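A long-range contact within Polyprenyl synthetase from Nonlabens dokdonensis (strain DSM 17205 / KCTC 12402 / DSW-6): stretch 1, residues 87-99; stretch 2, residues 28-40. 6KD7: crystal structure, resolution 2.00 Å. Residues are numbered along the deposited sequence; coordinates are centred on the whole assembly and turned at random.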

# COMPACT_ATOMS: atom_id res chain seq x y z
N LEU A 87 -16.02 -2.67 -14.81
CA LEU A 87 -17.15 -2.27 -15.67
C LEU A 87 -18.03 -3.50 -15.96
O LEU A 87 -17.52 -4.61 -16.03
CB LEU A 87 -16.60 -1.73 -16.99
CG LEU A 87 -15.90 -0.37 -16.98
CD1 LEU A 87 -15.60 0.06 -18.41
CD2 LEU A 87 -16.69 0.72 -16.30
N ARG A 88 -19.32 -3.24 -16.13
CA ARG A 88 -20.31 -4.22 -16.62
C ARG A 88 -21.15 -3.49 -17.67
O ARG A 88 -21.71 -2.47 -17.32
CB ARG A 88 -21.18 -4.76 -15.48
CG ARG A 88 -22.36 -5.59 -15.95
CD ARG A 88 -22.88 -6.54 -14.89
NE ARG A 88 -21.88 -7.51 -14.50
CZ ARG A 88 -21.65 -8.62 -15.17
NH1 ARG A 88 -22.37 -8.90 -16.24
NH2 ARG A 88 -20.73 -9.46 -14.76
N ARG A 89 -21.19 -3.99 -18.89
CA ARG A 89 -22.03 -3.36 -19.94
C ARG A 89 -21.73 -1.87 -20.09
O ARG A 89 -22.66 -1.09 -20.22
CB ARG A 89 -23.51 -3.69 -19.70
CG ARG A 89 -23.80 -5.18 -19.77
CD ARG A 89 -25.27 -5.49 -19.92
NE ARG A 89 -25.78 -4.93 -21.15
CZ ARG A 89 -25.82 -5.58 -22.30
NH1 ARG A 89 -25.39 -6.83 -22.37
NH2 ARG A 89 -26.29 -4.98 -23.37
N GLY A 90 -20.46 -1.50 -20.01
CA GLY A 90 -19.98 -0.15 -20.27
C GLY A 90 -20.19 0.78 -19.11
O GLY A 90 -19.92 1.98 -19.29
N LYS A 91 -20.65 0.27 -17.96
CA LYS A 91 -20.93 1.12 -16.78
C LYS A 91 -20.17 0.57 -15.58
O LYS A 91 -19.72 -0.60 -15.62
CB LYS A 91 -22.42 1.22 -16.49
CG LYS A 91 -23.24 1.89 -17.58
CD LYS A 91 -24.51 2.54 -17.03
CE LYS A 91 -25.19 3.44 -18.04
NZ LYS A 91 -24.92 2.96 -19.42
N GLU A 92 -19.95 1.42 -14.58
CA GLU A 92 -19.22 0.99 -13.36
C GLU A 92 -19.97 -0.17 -12.70
O GLU A 92 -21.20 -0.14 -12.63
CB GLU A 92 -19.05 2.15 -12.39
CG GLU A 92 -17.93 3.08 -12.83
CD GLU A 92 -17.51 4.15 -11.83
OE1 GLU A 92 -18.31 4.43 -10.92
OE2 GLU A 92 -16.34 4.66 -12.00
N THR A 93 -19.22 -1.13 -12.20
CA THR A 93 -19.79 -2.21 -11.35
C THR A 93 -20.30 -1.59 -10.05
O THR A 93 -19.83 -0.52 -9.65
CB THR A 93 -18.75 -3.29 -11.18
OG1 THR A 93 -17.58 -2.65 -10.69
CG2 THR A 93 -18.52 -4.00 -12.50
N VAL A 94 -21.21 -2.30 -9.39
CA VAL A 94 -21.83 -1.84 -8.14
C VAL A 94 -20.74 -1.56 -7.12
O VAL A 94 -20.85 -0.53 -6.46
CB VAL A 94 -22.87 -2.85 -7.64
CG1 VAL A 94 -23.26 -2.57 -6.20
CG2 VAL A 94 -24.11 -2.87 -8.55
N HIS A 95 -19.73 -2.43 -6.96
CA HIS A 95 -18.74 -2.24 -5.87
C HIS A 95 -17.80 -1.06 -6.17
O HIS A 95 -17.16 -0.58 -5.23
CB HIS A 95 -17.99 -3.52 -5.61
CG HIS A 95 -17.28 -4.06 -6.79
ND1 HIS A 95 -15.90 -3.87 -6.94
CD2 HIS A 95 -17.73 -4.69 -7.88
CE1 HIS A 95 -15.52 -4.45 -8.05
NE2 HIS A 95 -16.64 -4.98 -8.65
N LYS A 96 -17.69 -0.68 -7.44
CA LYS A 96 -16.88 0.50 -7.86
C LYS A 96 -17.69 1.78 -7.69
O LYS A 96 -17.15 2.74 -7.18
CB LYS A 96 -16.42 0.31 -9.30
CG LYS A 96 -15.26 -0.65 -9.45
CD LYS A 96 -14.27 -0.47 -8.35
CE LYS A 96 -12.84 -0.70 -8.79
NZ LYS A 96 -11.90 -0.29 -7.73
N LYS A 97 -18.95 1.78 -8.12
CA LYS A 97 -19.84 2.96 -7.99
C LYS A 97 -20.13 3.25 -6.52
O LYS A 97 -20.14 4.40 -6.13
CB LYS A 97 -21.13 2.73 -8.78
CG LYS A 97 -22.15 3.84 -8.66
CD LYS A 97 -23.24 3.74 -9.68
CE LYS A 97 -24.32 4.76 -9.47
NZ LYS A 97 -23.80 6.13 -9.67
N TRP A 98 -20.37 2.20 -5.75
CA TRP A 98 -20.62 2.34 -4.30
C TRP A 98 -19.37 1.84 -3.59
O TRP A 98 -18.38 2.55 -3.58
CB TRP A 98 -21.87 1.56 -3.89
CG TRP A 98 -23.15 2.27 -4.22
CD1 TRP A 98 -23.80 3.19 -3.46
CD2 TRP A 98 -23.93 2.13 -5.42
NE1 TRP A 98 -24.92 3.63 -4.09
CE2 TRP A 98 -25.03 3.00 -5.30
CE3 TRP A 98 -23.80 1.36 -6.58
CZ2 TRP A 98 -25.99 3.12 -6.29
CZ3 TRP A 98 -24.76 1.49 -7.56
CH2 TRP A 98 -25.84 2.34 -7.41
N ASP A 99 -19.44 0.62 -3.06
CA ASP A 99 -18.30 -0.00 -2.35
C ASP A 99 -18.52 -1.52 -2.28
O ASP A 99 -19.60 -1.97 -2.62
CB ASP A 99 -18.04 0.65 -1.00
CG ASP A 99 -19.26 0.65 -0.10
OD1 ASP A 99 -19.87 -0.37 0.03
OD2 ASP A 99 -19.58 1.70 0.43
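Stretch 2 (28-40) YDPVHYILDLGGK

Stretch 2 lies against stretch 1 as a helix and the loop that follows it, held by an aromatic and aliphatic packing centred on Tyr 33, with one hydrogen bond to a backbone carbonyl there and another at the loop end. Stretch 1 begins as a hairpin, its strands 87-88 and 91-92 joined by a type I' turn from Arg 88 to Lys 91, and then enters the short helix 94-97, with Thr 93 at the N-cap position. Stretch 2 continues a helix that begins earlier in the chain; it is kinked around Pro 30, and residues 36-40 are irregular. The two stretches run in opposite senses: Val 94 faces Pro 30 and Arg 89 faces Leu 37, with CA atoms 6.4 Å apart in each pair, so the helix of stretch 2 meets the later part of stretch 1 and its loop meets the hairpin turn.

Tyr 33, chi1 t, points toward stretch 1 and donates from OH to Glu 92 O at 2.5 Å, a short bond in the plane of the ring. Water 2 bridges the same two residues, donating to Tyr 33 OH and accepting from Glu 92 N, both at 3.0 Å. One face of the tyrosine ring receives Lys 97, whose CD lies 3.8 Å from the centroid of the Tyr 33 ring in a CH-pi contact, and the edge of Trp 98, the ring planes standing at 84°. Trp 98 in turn offers a face to Pro 30: CG of Pro 30 sits 3.8 Å from the centroid of the Trp 98 six-membered ring, almost on its normal. Water 1 extends this contact by accepting from Trp 98 NE1 (3.1 Å) and donating to Asp 29 OD2 (2.8 Å). Val 94 fills in beside the aromatic groups, with CG1 3.8 Å from Pro 30 CB and CG2 4.1 Å from Tyr 33 CD2.

Farther along, Leu 37 packs its CD1 3.7 Å from Arg 88 CG and its CD2 3.9 Å from Lys 91 CD, using the aliphatic parts of both long side chains. Arg 89 reaches over the loop and donates from NE to Leu 37 O at 3.0 Å, while water 3 donates to both Leu 37 O and Arg 89 O. The guanidinium lies close over Gly 39, with Arg 89 NH2 3.2 Å from Gly 39 CA; a CB on Gly 39 would clash with Arg 89 NH1, and the backbone angles there by themselves call for glycine.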

# COMPACT_ATOMS: atom_id res chain seq x y z
N TYR A 28 -31.11 -0.48 -1.77
CA TYR A 28 -31.96 -0.79 -2.96
C TYR A 28 -31.53 0.01 -4.20
O TYR A 28 -31.72 -0.52 -5.31
CB TYR A 28 -33.45 -0.61 -2.64
CG TYR A 28 -33.99 -1.61 -1.64
CD1 TYR A 28 -34.08 -2.96 -1.96
CD2 TYR A 28 -34.45 -1.21 -0.40
CE1 TYR A 28 -34.61 -3.88 -1.07
CE2 TYR A 28 -34.96 -2.13 0.51
CZ TYR A 28 -35.08 -3.46 0.15
OH TYR A 28 -35.56 -4.35 1.06
N ASP A 29 -30.87 1.17 -4.05
CA ASP A 29 -30.42 1.94 -5.25
C ASP A 29 -29.59 1.05 -6.18
O ASP A 29 -29.85 1.00 -7.37
CB ASP A 29 -29.54 3.14 -4.92
CG ASP A 29 -30.28 4.35 -4.40
OD1 ASP A 29 -31.55 4.34 -4.42
OD2 ASP A 29 -29.57 5.29 -3.97
N PRO A 30 -28.63 0.24 -5.67
CA PRO A 30 -27.87 -0.63 -6.52
C PRO A 30 -28.70 -1.74 -7.17
O PRO A 30 -28.28 -2.25 -8.20
CB PRO A 30 -26.76 -1.21 -5.62
CG PRO A 30 -26.77 -0.36 -4.40
CD PRO A 30 -28.21 0.12 -4.27
N VAL A 31 -29.86 -2.09 -6.62
CA VAL A 31 -30.69 -3.13 -7.28
C VAL A 31 -31.25 -2.52 -8.57
O VAL A 31 -31.17 -3.16 -9.63
CB VAL A 31 -31.83 -3.61 -6.38
CG1 VAL A 31 -32.73 -4.59 -7.13
CG2 VAL A 31 -31.30 -4.19 -5.07
N HIS A 32 -31.82 -1.33 -8.49
CA HIS A 32 -32.38 -0.63 -9.69
C HIS A 32 -31.26 -0.39 -10.73
O HIS A 32 -31.47 -0.63 -11.94
CB HIS A 32 -33.10 0.64 -9.26
CG HIS A 32 -34.26 0.34 -8.37
ND1 HIS A 32 -34.30 0.73 -7.03
CD2 HIS A 32 -35.36 -0.41 -8.57
CE1 HIS A 32 -35.41 0.28 -6.49
NE2 HIS A 32 -36.06 -0.42 -7.40
N TYR A 33 -30.07 -0.01 -10.26
CA TYR A 33 -28.91 0.24 -11.12
C TYR A 33 -28.56 -1.03 -11.88
O TYR A 33 -28.46 -0.98 -13.11
CB TYR A 33 -27.74 0.75 -10.29
CG TYR A 33 -26.47 1.00 -11.06
CD1 TYR A 33 -26.24 2.21 -11.69
CD2 TYR A 33 -25.48 0.04 -11.11
CE1 TYR A 33 -25.06 2.46 -12.36
CE2 TYR A 33 -24.28 0.28 -11.76
CZ TYR A 33 -24.06 1.51 -12.39
OH TYR A 33 -22.87 1.72 -13.04
N ILE A 34 -28.35 -2.15 -11.21
CA ILE A 34 -27.85 -3.34 -11.95
C ILE A 34 -28.95 -3.87 -12.88
O ILE A 34 -28.60 -4.42 -13.96
CB ILE A 34 -27.27 -4.42 -11.03
CG1 ILE A 34 -26.48 -5.43 -11.88
CG2 ILE A 34 -28.36 -5.08 -10.18
CD1 ILE A 34 -25.43 -6.11 -11.11
N LEU A 35 -30.23 -3.72 -12.52
CA LEU A 35 -31.34 -4.23 -13.38
C LEU A 35 -31.55 -3.31 -14.58
O LEU A 35 -32.23 -3.74 -15.47
CB LEU A 35 -32.62 -4.34 -12.56
CG LEU A 35 -32.58 -5.42 -11.49
CD1 LEU A 35 -33.83 -5.36 -10.64
CD2 LEU A 35 -32.39 -6.80 -12.12
N ASP A 36 -30.94 -2.13 -14.60
CA ASP A 36 -31.10 -1.15 -15.69
C ASP A 36 -29.88 -1.14 -16.61
O ASP A 36 -29.72 -0.16 -17.29
CB ASP A 36 -31.32 0.23 -15.08
CG ASP A 36 -31.85 1.24 -16.08
OD1 ASP A 36 -32.47 0.82 -17.06
OD2 ASP A 36 -31.62 2.42 -15.87
N LEU A 37 -29.06 -2.17 -16.66
CA LEU A 37 -27.86 -2.15 -17.53
C LEU A 37 -28.20 -2.73 -18.90
O LEU A 37 -27.31 -2.79 -19.74
CB LEU A 37 -26.71 -2.91 -16.89
CG LEU A 37 -26.20 -2.34 -15.56
CD1 LEU A 37 -24.95 -3.07 -15.10
CD2 LEU A 37 -25.91 -0.85 -15.63
N GLY A 38 -29.44 -3.18 -19.11
CA GLY A 38 -29.90 -3.59 -20.45
C GLY A 38 -29.38 -4.93 -20.94
O GLY A 38 -29.02 -5.80 -20.14
N GLY A 39 -29.44 -5.13 -22.26
CA GLY A 39 -29.16 -6.41 -22.93
C GLY A 39 -30.40 -7.26 -23.24
O GLY A 39 -31.55 -6.76 -23.18
N LYS A 40 -30.15 -8.53 -23.52
CA LYS A 40 -31.10 -9.46 -24.18
C LYS A 40 -32.07 -10.07 -23.16
O LYS A 40 -33.13 -10.42 -23.61
CB LYS A 40 -30.35 -10.53 -24.99
CG LYS A 40 -30.03 -10.14 -26.44
CD LYS A 40 -29.23 -11.18 -27.25
CE LYS A 40 -29.52 -12.63 -26.91
NZ LYS A 40 -28.68 -13.17 -25.80
O HOH W 1 -27.00 5.62 -2.84
O HOH W 2 -21.37 4.01 -14.31
O HOH W 3 -25.37 -0.51 -19.81